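Local coordinates for protein ectonucleotide pyrophosphatase/phosphodiesterase family member 5 (Mus musculus, PDB 5VEO) that probably hydrolyses phosphodiester or pyrophosphate bonds as a zinc-containing ectoenzyme of the nucleotide pyrophosphatase/phosphodiesterase family, with restricted hydrolysis of nucleotides, at residues H225-C230 and G323-D328; V50-I55 and E333-F338; A106-I111 and V130-S135. The protein carries 1 engineered substitution. All coordinates share one frame; numbering follows the deposited sequence.

Contact 1. Residues H225-C230 and G323-D328. With ZN (zinc ion), chain E; ZN (zinc ion), chain D; AMP (adenosine monophosphate), chain Q.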
loop_
_atom_site.group_PDB
_atom_site.type_symbol
_atom_site.label_atom_id
_atom_site.label_comp_id
_atom_site.label_asym_id
_atom_site.label_seq_id
_atom_site.Cartn_x
_atom_site.Cartn_y
_atom_site.Cartn_z
ATOM N N HIS A 225 -1.787 -3.179 3.187
ATOM C CA HIS A 225 -3.142 -3.368 3.718
ATOM C C HIS A 225 -3.358 -4.848 3.991
ATOM O O HIS A 225 -2.498 -5.692 3.667
ATOM C CB HIS A 225 -4.206 -2.893 2.712
ATOM C CG HIS A 225 -4.057 -3.580 1.398
ATOM N ND1 HIS A 225 -4.392 -4.907 1.207
ATOM C CD2 HIS A 225 -3.444 -3.178 0.258
ATOM C CE1 HIS A 225 -4.000 -5.283 -0.001
ATOM N NE2 HIS A 225 -3.435 -4.247 -0.599
ATOM N N GLY A 226 -4.530 -5.160 4.522
ATOM C CA GLY A 226 -4.967 -6.514 4.767
ATOM C C GLY A 226 -5.938 -7.009 3.715
ATOM O O GLY A 226 -5.774 -6.765 2.508
ATOM N N MET A 227 -6.956 -7.735 4.166
ATOM C CA MET A 227 -7.875 -8.394 3.245
ATOM C C MET A 227 -9.106 -8.831 4.028
ATOM O O MET A 227 -8.994 -9.212 5.193
ATOM C CB MET A 227 -7.201 -9.614 2.589
ATOM C CG MET A 227 -7.940 -10.258 1.418
ATOM S SD MET A 227 -7.887 -9.296 -0.126
ATOM C CE MET A 227 -6.160 -9.390 -0.539
ATOM N N THR A 228 -10.270 -8.763 3.401
ATOM C CA THR A 228 -11.497 -9.225 4.041
ATOM C C THR A 228 -12.271 -10.124 3.083
ATOM O O THR A 228 -12.125 -10.051 1.858
ATOM C CB THR A 228 -12.374 -8.060 4.574
ATOM O OG1 THR A 228 -13.309 -8.549 5.556
ATOM C CG2 THR A 228 -13.198 -7.448 3.526
ATOM N N GLN A 229 -13.071 -10.999 3.680
ATOM C CA GLN A 229 -13.839 -11.988 2.934
ATOM C C GLN A 229 -15.070 -11.360 2.301
ATOM O O GLN A 229 -15.881 -10.705 2.979
ATOM C CB GLN A 229 -14.255 -13.136 3.854
ATOM C CG GLN A 229 -14.825 -14.334 3.131
ATOM C CD GLN A 229 -13.757 -15.239 2.517
ATOM O OE1 GLN A 229 -12.589 -15.177 2.876
ATOM N NE2 GLN A 229 -14.165 -16.091 1.598
ATOM N N CYS A 230 -15.248 -11.642 1.022
ATOM C CA CYS A 230 -16.411 -11.228 0.257
ATOM C C CYS A 230 -17.278 -12.436 -0.086
ATOM O O CYS A 230 -16.886 -13.588 0.107
ATOM C CB CYS A 230 -15.979 -10.493 -1.003
ATOM S SG CYS A 230 -15.140 -8.919 -0.587
ATOM N N GLY A 323 -11.747 -12.345 -1.910
ATOM C CA GLY A 323 -11.094 -11.439 -0.983
ATOM C C GLY A 323 -10.955 -10.059 -1.599
ATOM O O GLY A 323 -10.651 -9.925 -2.794
ATOM N N ASN A 324 -11.139 -9.032 -0.780
ATOM C CA ASN A 324 -10.808 -7.705 -1.265
ATOM C C ASN A 324 -10.438 -6.774 -0.116
ATOM O O ASN A 324 -10.527 -7.108 1.076
ATOM C CB ASN A 324 -11.949 -7.117 -2.104
ATOM C CG ASN A 324 -11.458 -6.102 -3.146
ATOM O OD1 ASN A 324 -10.256 -5.912 -3.365
ATOM N ND2 ASN A 324 -12.405 -5.412 -3.760
ATOM N N HIS A 325 -9.999 -5.586 -0.512
ATOM C CA HIS A 325 -9.541 -4.542 0.385
ATOM C C HIS A 325 -9.824 -3.214 -0.306
ATOM O O HIS A 325 -10.276 -3.176 -1.452
ATOM C CB HIS A 325 -8.053 -4.736 0.707
ATOM C CG HIS A 325 -7.203 -4.809 -0.520
ATOM N ND1 HIS A 325 -6.662 -3.689 -1.109
ATOM C CD2 HIS A 325 -6.902 -5.847 -1.336
ATOM C CE1 HIS A 325 -6.007 -4.045 -2.204
ATOM N NE2 HIS A 325 -6.156 -5.346 -2.373
ATOM N N GLY A 326 -9.530 -2.125 0.385
ATOM C CA GLY A 326 -9.929 -0.799 -0.043
ATOM C C GLY A 326 -10.886 -0.128 0.909
ATOM O O GLY A 326 -11.060 1.098 0.837
ATOM N N TYR A 327 -11.460 -0.902 1.829
ATOM C CA TYR A 327 -12.414 -0.442 2.821
ATOM C C TYR A 327 -11.786 0.541 3.819
ATOM O O TYR A 327 -10.568 0.722 3.901
ATOM C CB TYR A 327 -12.977 -1.642 3.582
ATOM C CG TYR A 327 -13.593 -2.691 2.685
ATOM C CD1 TYR A 327 -14.906 -2.574 2.255
ATOM C CD2 TYR A 327 -12.862 -3.778 2.244
ATOM C CE1 TYR A 327 -15.479 -3.526 1.425
ATOM C CE2 TYR A 327 -13.421 -4.729 1.413
ATOM C CZ TYR A 327 -14.725 -4.603 1.006
ATOM O OH TYR A 327 -15.271 -5.548 0.173
ATOM N N ASP A 328 -12.675 1.178 4.587
ATOM C CA ASP A 328 -12.339 2.034 5.719
ATOM C C ASP A 328 -11.049 1.593 6.414
ATOM O O ASP A 328 -10.937 0.439 6.862
ATOM C CB ASP A 328 -13.523 1.996 6.689
ATOM C CG ASP A 328 -13.461 3.037 7.780
ATOM O OD1 ASP A 328 -12.403 3.616 8.049
ATOM O OD2 ASP A 328 -14.526 3.245 8.393
HETATM ZN ZN ZN E . -1.949 -4.419 -2.013
HETATM ZN ZN ZN D . -5.109 -6.461 -3.755
HETATM P P AMP Q . -3.667 -4.025 -4.827
HETATM O O1P AMP Q . -4.299 -2.677 -4.652
HETATM O O2P AMP Q . -4.714 -5.110 -5.110
HETATM O O3P AMP Q . -2.774 -4.427 -3.656
HETATM O "O5'" AMP Q . -2.707 -3.974 -6.107
HETATM C "C5'" AMP Q . -1.615 -4.902 -6.194
HETATM C "C4'" AMP Q . -1.325 -5.365 -7.594
HETATM O "O4'" AMP Q . -0.661 -4.317 -8.287
HETATM C "C3'" AMP Q . -0.368 -6.557 -7.650
HETATM O "O3'" AMP Q . -1.061 -7.732 -8.009
HETATM C "C2'" AMP Q . 0.652 -6.194 -8.735
HETATM O "O2'" AMP Q . 0.832 -7.165 -9.730
HETATM C "C1'" AMP Q . 0.107 -4.902 -9.308
HETATM N N9 AMP Q . 1.143 -3.969 -9.694
HETATM C C8 AMP Q . 2.040 -3.360 -8.899
HETATM N N7 AMP Q . 2.826 -2.541 -9.640
HETATM C C5 AMP Q . 2.390 -2.650 -10.923
HETATM C C6 AMP Q . 2.753 -2.063 -12.229
HETATM N N6 AMP Q . 3.765 -1.180 -12.308
HETATM N N1 AMP Q . 2.055 -2.430 -13.317
HETATM C C2 AMP Q . 1.036 -3.307 -13.268
HETATM N N3 AMP Q . 0.633 -3.882 -12.123
HETATM C C4 AMP Q . 1.288 -3.592 -10.953
#
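Strands 228-229 and 323-324 run antiparallel, with Thr-228 and Asn-324 as the hydrogen-bonded pair and Gln-229 and Gly-323 as the non-hydrogen-bonded one. Thr-228 N donates to Asn-324 O at 2.9 Å, and Asn-324 N returns a bond to Thr-228 O at 3.0 Å. A CB on Gly-323 would be crowded against Met-227 CG. Beyond the strands two histidine rings meet. His-225 and His-325 both hold CG in the crowded position between the backbone N and the carbonyl carbon (chi1 56° and 55°). This lays the rings face to face, with centroids 3.4 Å apart and planes at 12°. His-225 ND1 gives its proton to Gly-226 O at 2.7 Å, in the ring plane and on a lone pair of the carbonyl. His-325 ND1 is bonded to Thr-56 O. The rotation of each ring is thus fixed, and NE2 is turned to a metal. This is the two-zinc site of the alkaline phosphatase superfamily. Each NE2 binds its own zinc at 2.1 Å, and the AMP phosphate bridges the ions through O3P and O2P. Asp-22 and Asp-224 join His-225 at one ion; Asp-177 and His-181 join His-325 at the other. The bent Met-227 chain brings SD to the edge of the His-325 ring and its CE 3.7 Å from His-325 CD2. Farther along, Thr-228 CG2 meets Tyr-327 CE2 at 3.5 Å, the two side chains crossing at about a right angle. Thr-228 OG1 is hydrogen-bonded to Glu-333 OE1, and Tyr-327 OH to Trp-310 O.

Contact 2. Residues V50-I55 and E333-F338. With EDO (1,2-ethanediol), chain K.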
loop_
_atom_site.group_PDB
_atom_site.type_symbol
_atom_site.label_atom_id
_atom_site.label_comp_id
_atom_site.label_asym_id
_atom_site.label_seq_id
_atom_site.Cartn_x
_atom_site.Cartn_y
_atom_site.Cartn_z
ATOM N N VAL A 50 -1.287 -1.249 12.832
ATOM C CA VAL A 50 -0.827 -0.193 11.937
ATOM C C VAL A 50 -2.036 0.370 11.233
ATOM O O VAL A 50 -2.687 -0.333 10.444
ATOM C CB VAL A 50 0.160 -0.731 10.902
ATOM C CG1 VAL A 50 0.578 0.391 9.912
ATOM C CG2 VAL A 50 1.338 -1.394 11.585
ATOM N N THR A 51 -2.354 1.617 11.517
ATOM C CA THR A 51 -3.403 2.287 10.767
ATOM C C THR A 51 -2.797 2.814 9.479
ATOM O O THR A 51 -1.967 3.739 9.501
ATOM C CB THR A 51 -4.025 3.418 11.572
ATOM O OG1 THR A 51 -4.626 2.878 12.739
ATOM C CG2 THR A 51 -5.080 4.104 10.755
ATOM N N ASN A 52 -3.198 2.211 8.369
ATOM C CA ASN A 52 -2.744 2.607 7.043
ATOM C C ASN A 52 -3.669 3.714 6.537
ATOM O O ASN A 52 -4.334 4.382 7.338
ATOM C CB ASN A 52 -2.647 1.362 6.142
ATOM C CG ASN A 52 -3.962 0.564 6.044
ATOM O OD1 ASN A 52 -4.880 0.704 6.872
ATOM N ND2 ASN A 52 -4.036 -0.316 5.035
ATOM N N VAL A 53 -3.667 3.994 5.233
ATOM C CA VAL A 53 -4.428 5.132 4.730
ATOM C C VAL A 53 -5.556 4.686 3.810
ATOM O O VAL A 53 -5.501 3.656 3.114
ATOM C CB VAL A 53 -3.564 6.199 4.015
ATOM C CG1 VAL A 53 -2.513 6.757 4.952
ATOM C CG2 VAL A 53 -2.963 5.706 2.741
ATOM N N PHE A 54 -6.582 5.530 3.782
ATOM C CA PHE A 54 -7.721 5.375 2.891
ATOM C C PHE A 54 -7.406 5.976 1.534
ATOM O O PHE A 54 -6.818 7.070 1.481
ATOM C CB PHE A 54 -8.921 6.076 3.516
ATOM C CG PHE A 54 -10.230 5.823 2.838
ATOM C CD1 PHE A 54 -10.945 4.653 3.069
ATOM C CD2 PHE A 54 -10.788 6.784 2.016
ATOM C CE1 PHE A 54 -12.180 4.447 2.471
ATOM C CE2 PHE A 54 -12.027 6.581 1.429
ATOM C CZ PHE A 54 -12.714 5.413 1.648
ATOM N N ILE A 55 -7.782 5.336 0.424
ATOM C CA ILE A 55 -8.352 3.992 0.369
ATOM C C ILE A 55 -7.261 2.944 0.545
ATOM O O ILE A 55 -6.108 3.148 0.183
ATOM C CB ILE A 55 -9.124 3.768 -0.957
ATOM C CG1 ILE A 55 -8.188 3.739 -2.168
ATOM C CG2 ILE A 55 -10.198 4.824 -1.123
ATOM C CD1 ILE A 55 -8.894 3.435 -3.474
ATOM N N GLU A 333 -9.245 -5.521 9.759
ATOM C CA GLU A 333 -8.890 -6.429 8.675
ATOM C C GLU A 333 -8.124 -5.721 7.561
ATOM O O GLU A 333 -7.466 -6.397 6.763
ATOM C CB GLU A 333 -10.126 -7.131 8.118
ATOM C CG GLU A 333 -10.668 -8.159 9.122
ATOM C CD GLU A 333 -11.849 -8.970 8.693
ATOM O OE1 GLU A 333 -12.134 -9.062 7.504
ATOM O OE2 GLU A 333 -12.513 -9.537 9.602
ATOM N N MET A 334 -8.200 -4.389 7.487
ATOM C CA MET A 334 -7.439 -3.641 6.487
ATOM C C MET A 334 -6.013 -3.339 6.928
ATOM O O MET A 334 -5.226 -2.839 6.107
ATOM C CB MET A 334 -8.160 -2.345 6.150
ATOM C CG MET A 334 -9.451 -2.544 5.398
ATOM S SD MET A 334 -9.263 -3.431 3.844
ATOM C CE MET A 334 -9.745 -5.060 4.306
ATOM N N HIS A 335 -5.642 -3.686 8.184
ATOM C CA HIS A 335 -4.344 -3.260 8.704
ATOM C C HIS A 335 -3.231 -4.249 8.346
ATOM O O HIS A 335 -3.411 -5.467 8.442
ATOM C CB HIS A 335 -4.411 -3.081 10.213
ATOM C CG HIS A 335 -5.310 -1.958 10.618
ATOM N ND1 HIS A 335 -5.748 -1.769 11.907
ATOM C CD2 HIS A 335 -5.874 -0.973 9.881
ATOM C CE1 HIS A 335 -6.543 -0.714 11.951
ATOM N NE2 HIS A 335 -6.620 -0.203 10.735
ATOM N N PRO A 336 -2.069 -3.730 7.951
ATOM C CA PRO A 336 -0.937 -4.574 7.575
ATOM C C PRO A 336 -0.053 -4.952 8.753
ATOM O O PRO A 336 0.008 -4.256 9.762
ATOM C CB PRO A 336 -0.141 -3.653 6.648
ATOM C CG PRO A 336 -0.353 -2.297 7.264
ATOM C CD PRO A 336 -1.790 -2.304 7.752
ATOM N N ILE A 337 0.743 -6.000 8.534
ATOM C CA ILE A 337 1.826 -6.334 9.454
ATOM C C ILE A 337 2.865 -5.222 9.471
ATOM O O ILE A 337 3.060 -4.491 8.477
ATOM C CB ILE A 337 2.544 -7.644 9.084
ATOM C CG1 ILE A 337 3.040 -7.575 7.635
ATOM C CG2 ILE A 337 1.733 -8.838 9.442
ATOM C CD1 ILE A 337 4.192 -8.473 7.319
ATOM N N PHE A 338 3.587 -5.134 10.586
ATOM C CA PHE A 338 4.813 -4.336 10.661
ATOM C C PHE A 338 5.770 -4.980 11.655
ATOM O O PHE A 338 5.425 -5.164 12.831
ATOM C CB PHE A 338 4.521 -2.892 11.074
ATOM C CG PHE A 338 5.739 -2.014 11.104
ATOM C CD1 PHE A 338 6.020 -1.174 10.042
ATOM C CD2 PHE A 338 6.608 -2.033 12.191
ATOM C CE1 PHE A 338 7.160 -0.361 10.062
ATOM C CE2 PHE A 338 7.725 -1.242 12.212
ATOM C CZ PHE A 338 8.004 -0.399 11.140
HETATM C C1 EDO K . -3.018 6.849 8.933
HETATM O O1 EDO K . -1.617 6.558 8.683
HETATM C C2 EDO K . -3.262 7.885 10.046
HETATM O O2 EDO K . -4.689 8.109 10.240
HETATM O O HOH W 1 -1.554 -3.881 11.957
#
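The His-335 ring packs against the end of strand 45-51. Val-50 O sits over one face of it, toward the rim, 3.1 Å from His-335 CG. Thr-51 CA lies over the same face. Asn-52 comes to the edge of the ring, its OD1 3.6 Å from His-335 CD2, with amide and ring planes at 90°. This OD1 is buried and has no hydrogen-bond partner in the model. On the other branch of the amide, Asn-52 ND2 makes a weak, bent bond to Met-334 O at 3.0 Å (124° at the hydrogen). Val-50 packs crosswise on two residues. Its CG1 touches Pro-336 CG at 3.9 Å, and its CG2 touches Phe-338 CB at 3.6 Å. Between the backbones one water accepts from Val-50 N and donates to Pro-336 O.

Outside this shell, both nitrogens of His-335 are held. NE2 bonds to Asn-329 O and ND1 to Gln-49 OE1, which fixes the rotation of the ring. As modelled, oxygens face both nitrogens, which might favour a protonated ring. Asn-52 keeps CG in the crowded position between backbone N and carbonyl carbon (chi1 56°). From there ND2 also reaches Asp-224 O, so Asn-52 probably helps to position the zinc ligand Asp-224. Thr-51 is bonded through its backbone to strand 349-355 on the far side. A 1,2-ethanediol, probably from the crystallisation liquor, donates to Thr-51 O.

The segment 333-338 leads into strand 338-341, which runs antiparallel to both 45-51 and 218-222. The contact thus belongs to the central mixed sheet of the alkaline phosphatase-like fold, where strand ends give way to loops that carry the metal site.

Contact 3. Residues A106-I111 and V130-S135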
loop_
_atom_site.group_PDB
_atom_site.type_symbol
_atom_site.label_atom_id
_atom_site.label_comp_id
_atom_site.label_asym_id
_atom_site.label_seq_id
_atom_site.Cartn_x
_atom_site.Cartn_y
_atom_site.Cartn_z
ATOM N N ALA A 106 3.971 15.051 -4.778
ATOM C CA ALA A 106 4.846 14.739 -3.660
ATOM C C ALA A 106 6.197 14.321 -4.215
ATOM O O ALA A 106 6.392 14.235 -5.434
ATOM C CB ALA A 106 4.262 13.635 -2.773
ATOM N N THR A 107 7.128 14.058 -3.305
ATOM C CA THR A 107 8.476 13.608 -3.646
ATOM C C THR A 107 8.806 12.372 -2.821
ATOM O O THR A 107 8.923 12.480 -1.583
ATOM C CB THR A 107 9.493 14.715 -3.387
ATOM O OG1 THR A 107 9.207 15.823 -4.246
ATOM C CG2 THR A 107 10.913 14.216 -3.644
ATOM N N PRO A 108 8.979 11.200 -3.438
ATOM C CA PRO A 108 9.290 9.998 -2.654
ATOM C C PRO A 108 10.696 10.048 -2.082
ATOM O O PRO A 108 11.599 10.715 -2.602
ATOM C CB PRO A 108 9.142 8.861 -3.670
ATOM C CG PRO A 108 9.467 9.520 -4.991
ATOM C CD PRO A 108 8.890 10.902 -4.879
ATOM N N ILE A 109 10.876 9.284 -1.002
ATOM C CA ILE A 109 12.088 9.377 -0.202
ATOM C C ILE A 109 13.351 9.018 -0.993
ATOM O O ILE A 109 14.439 9.492 -0.663
ATOM C CB ILE A 109 11.937 8.512 1.061
ATOM C CG1 ILE A 109 13.057 8.867 2.039
ATOM C CG2 ILE A 109 11.920 7.025 0.721
ATOM C CD1 ILE A 109 12.939 8.173 3.370
ATOM N N TRP A 110 13.261 8.182 -2.023
ATOM C CA TRP A 110 14.500 7.868 -2.742
ATOM C C TRP A 110 15.097 9.104 -3.417
ATOM O O TRP A 110 16.331 9.223 -3.517
ATOM C CB TRP A 110 14.282 6.737 -3.749
ATOM C CG TRP A 110 13.167 6.843 -4.721
ATOM C CD1 TRP A 110 13.183 7.495 -5.923
ATOM C CD2 TRP A 110 11.886 6.204 -4.632
ATOM N NE1 TRP A 110 11.989 7.319 -6.579
ATOM C CE2 TRP A 110 11.166 6.544 -5.801
ATOM C CE3 TRP A 110 11.271 5.401 -3.676
ATOM C CZ2 TRP A 110 9.880 6.082 -6.041
ATOM C CZ3 TRP A 110 9.982 4.960 -3.912
ATOM C CH2 TRP A 110 9.303 5.296 -5.072
ATOM N N ILE A 111 14.258 10.046 -3.846
ATOM C CA ILE A 111 14.776 11.278 -4.440
ATOM C C ILE A 111 15.470 12.121 -3.381
ATOM O O ILE A 111 16.577 12.623 -3.598
ATOM C CB ILE A 111 13.648 12.055 -5.138
ATOM C CG1 ILE A 111 13.144 11.221 -6.310
ATOM C CG2 ILE A 111 14.115 13.445 -5.602
ATOM C CD1 ILE A 111 12.051 11.878 -7.110
ATOM N N VAL A 130 8.939 4.724 -12.255
ATOM C CA VAL A 130 8.282 5.888 -12.840
ATOM C C VAL A 130 9.218 7.078 -12.705
ATOM O O VAL A 130 9.826 7.274 -11.653
ATOM C CB VAL A 130 6.946 6.184 -12.134
ATOM C CG1 VAL A 130 6.276 7.452 -12.693
ATOM C CG2 VAL A 130 5.986 5.009 -12.242
ATOM N N LYS A 131 9.301 7.898 -13.748
ATOM C CA LYS A 131 10.104 9.105 -13.660
ATOM C C LYS A 131 9.326 10.140 -12.852
ATOM O O LYS A 131 8.198 10.489 -13.202
ATOM C CB LYS A 131 10.452 9.639 -15.049
ATOM C CG LYS A 131 11.343 10.837 -14.984
ATOM C CD LYS A 131 11.648 11.369 -16.387
ATOM C CE LYS A 131 12.904 10.745 -16.929
ATOM N NZ LYS A 131 13.337 11.333 -18.251
ATOM N N ILE A 132 9.907 10.602 -11.752
ATOM C CA ILE A 132 9.239 11.534 -10.851
ATOM C C ILE A 132 10.187 12.697 -10.608
ATOM O O ILE A 132 11.318 12.495 -10.150
ATOM C CB ILE A 132 8.834 10.862 -9.527
ATOM C CG1 ILE A 132 7.916 9.658 -9.799
ATOM C CG2 ILE A 132 8.136 11.858 -8.607
ATOM C CD1 ILE A 132 7.660 8.778 -8.554
ATOM N N HIS A 133 9.733 13.909 -10.903
ATOM C CA HIS A 133 10.596 15.089 -10.861
ATOM C C HIS A 133 11.915 14.828 -11.596
ATOM O O HIS A 133 13.002 15.157 -11.118
ATOM C CB HIS A 133 10.857 15.526 -9.416
ATOM C CG HIS A 133 9.614 15.830 -8.641
ATOM N ND1 HIS A 133 8.710 16.795 -9.032
ATOM C CD2 HIS A 133 9.125 15.299 -7.495
ATOM C CE1 HIS A 133 7.714 16.838 -8.162
ATOM N NE2 HIS A 133 7.944 15.947 -7.218
ATOM N N ASP A 134 11.802 14.220 -12.773
ATOM C CA ASP A 134 12.930 13.893 -13.650
ATOM C C ASP A 134 13.918 12.906 -13.031
ATOM O O ASP A 134 15.074 12.835 -13.464
ATOM C CB ASP A 134 13.685 15.160 -14.087
ATOM C CG ASP A 134 12.921 15.966 -15.108
ATOM O OD1 ASP A 134 11.923 15.458 -15.651
ATOM O OD2 ASP A 134 13.329 17.113 -15.388
ATOM N N SER A 135 13.495 12.098 -12.050
ATOM C CA SER A 135 14.421 11.246 -11.320
ATOM C C SER A 135 13.835 9.861 -11.140
ATOM O O SER A 135 12.613 9.687 -11.062
ATOM C CB SER A 135 14.747 11.775 -9.919
ATOM O OG SER A 135 15.326 13.057 -9.954
HETATM O O HOH W 2 11.233 7.942 -9.248
#
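A type I' beta turn, Ile-132 to Ser-135, packs here against the start of helix 109-115, which has Pro-108 at its N-cap. The turn is closed by backbone bonds in both directions between Ile-132 and Ser-135. Its second residue, His-133, reaches across to the loop before the helix. CG lies beside the backbone N (chi1 -58°), and NE2 donates to Ala-106 O at 2.9 Å. The bond is bent, 142° at the hydrogen, and the donor comes from above the carbonyl plane. Thr-107 OG1 lies 3.2 Å from the same His-133 NE2. An alanine in place of His-133 would probably loosen the turn from the loop, since the bond to Ala-106 O and the ring beside Thr-107 would be gone.

Next to the histidine the contact is apolar. Ile-132 and Pro-108 meet tip to tip, with Ile-132 CG2 3.9 Å from Pro-108 CD. Ile-132 CD1 approaches Trp-110 CZ2 at 4.3 Å. Pro-108 CB covers part of one face of the indole. Ile-111 is extended at chi2 (-179°), so CD1 pushes into the turn, 3.2 Å from Ile-132 O and 3.9 Å from Ser-135 CB. One water joins the two segments: it accepts from Trp-110 NE1 at 2.8 Å and donates to Val-130 O and Ser-135 O.

Glu-104 OE2 also bonds the turn, at His-133 N. Ala-106 and Pro-108 rest on helix 58-67, while Ile-109 packs on helix 359-366 and strand 168-173.

Contacts 1 and 2 are buried neighbours, centres about 10 Å apart, contact 1 nested inside the loop closed by contact 2. Both use loops and strand ends around the zinc site. They touch: Gly-226 N lies 2.9 Å from Met-334 O, a probable hydrogen bond. Contact 1 is built on metal ligation and stacked rings. Contact 2, where strands of the central sheet end, mixes apolar packing with a backbone oxygen over a ring. Contact 3 lies farther out, about 29 Å from contact 1 between centres, though most of its touching residues are still buried. It touches neither and joins different elements, a turn and a helix start, by aliphatic packing, one histidine bond and a water.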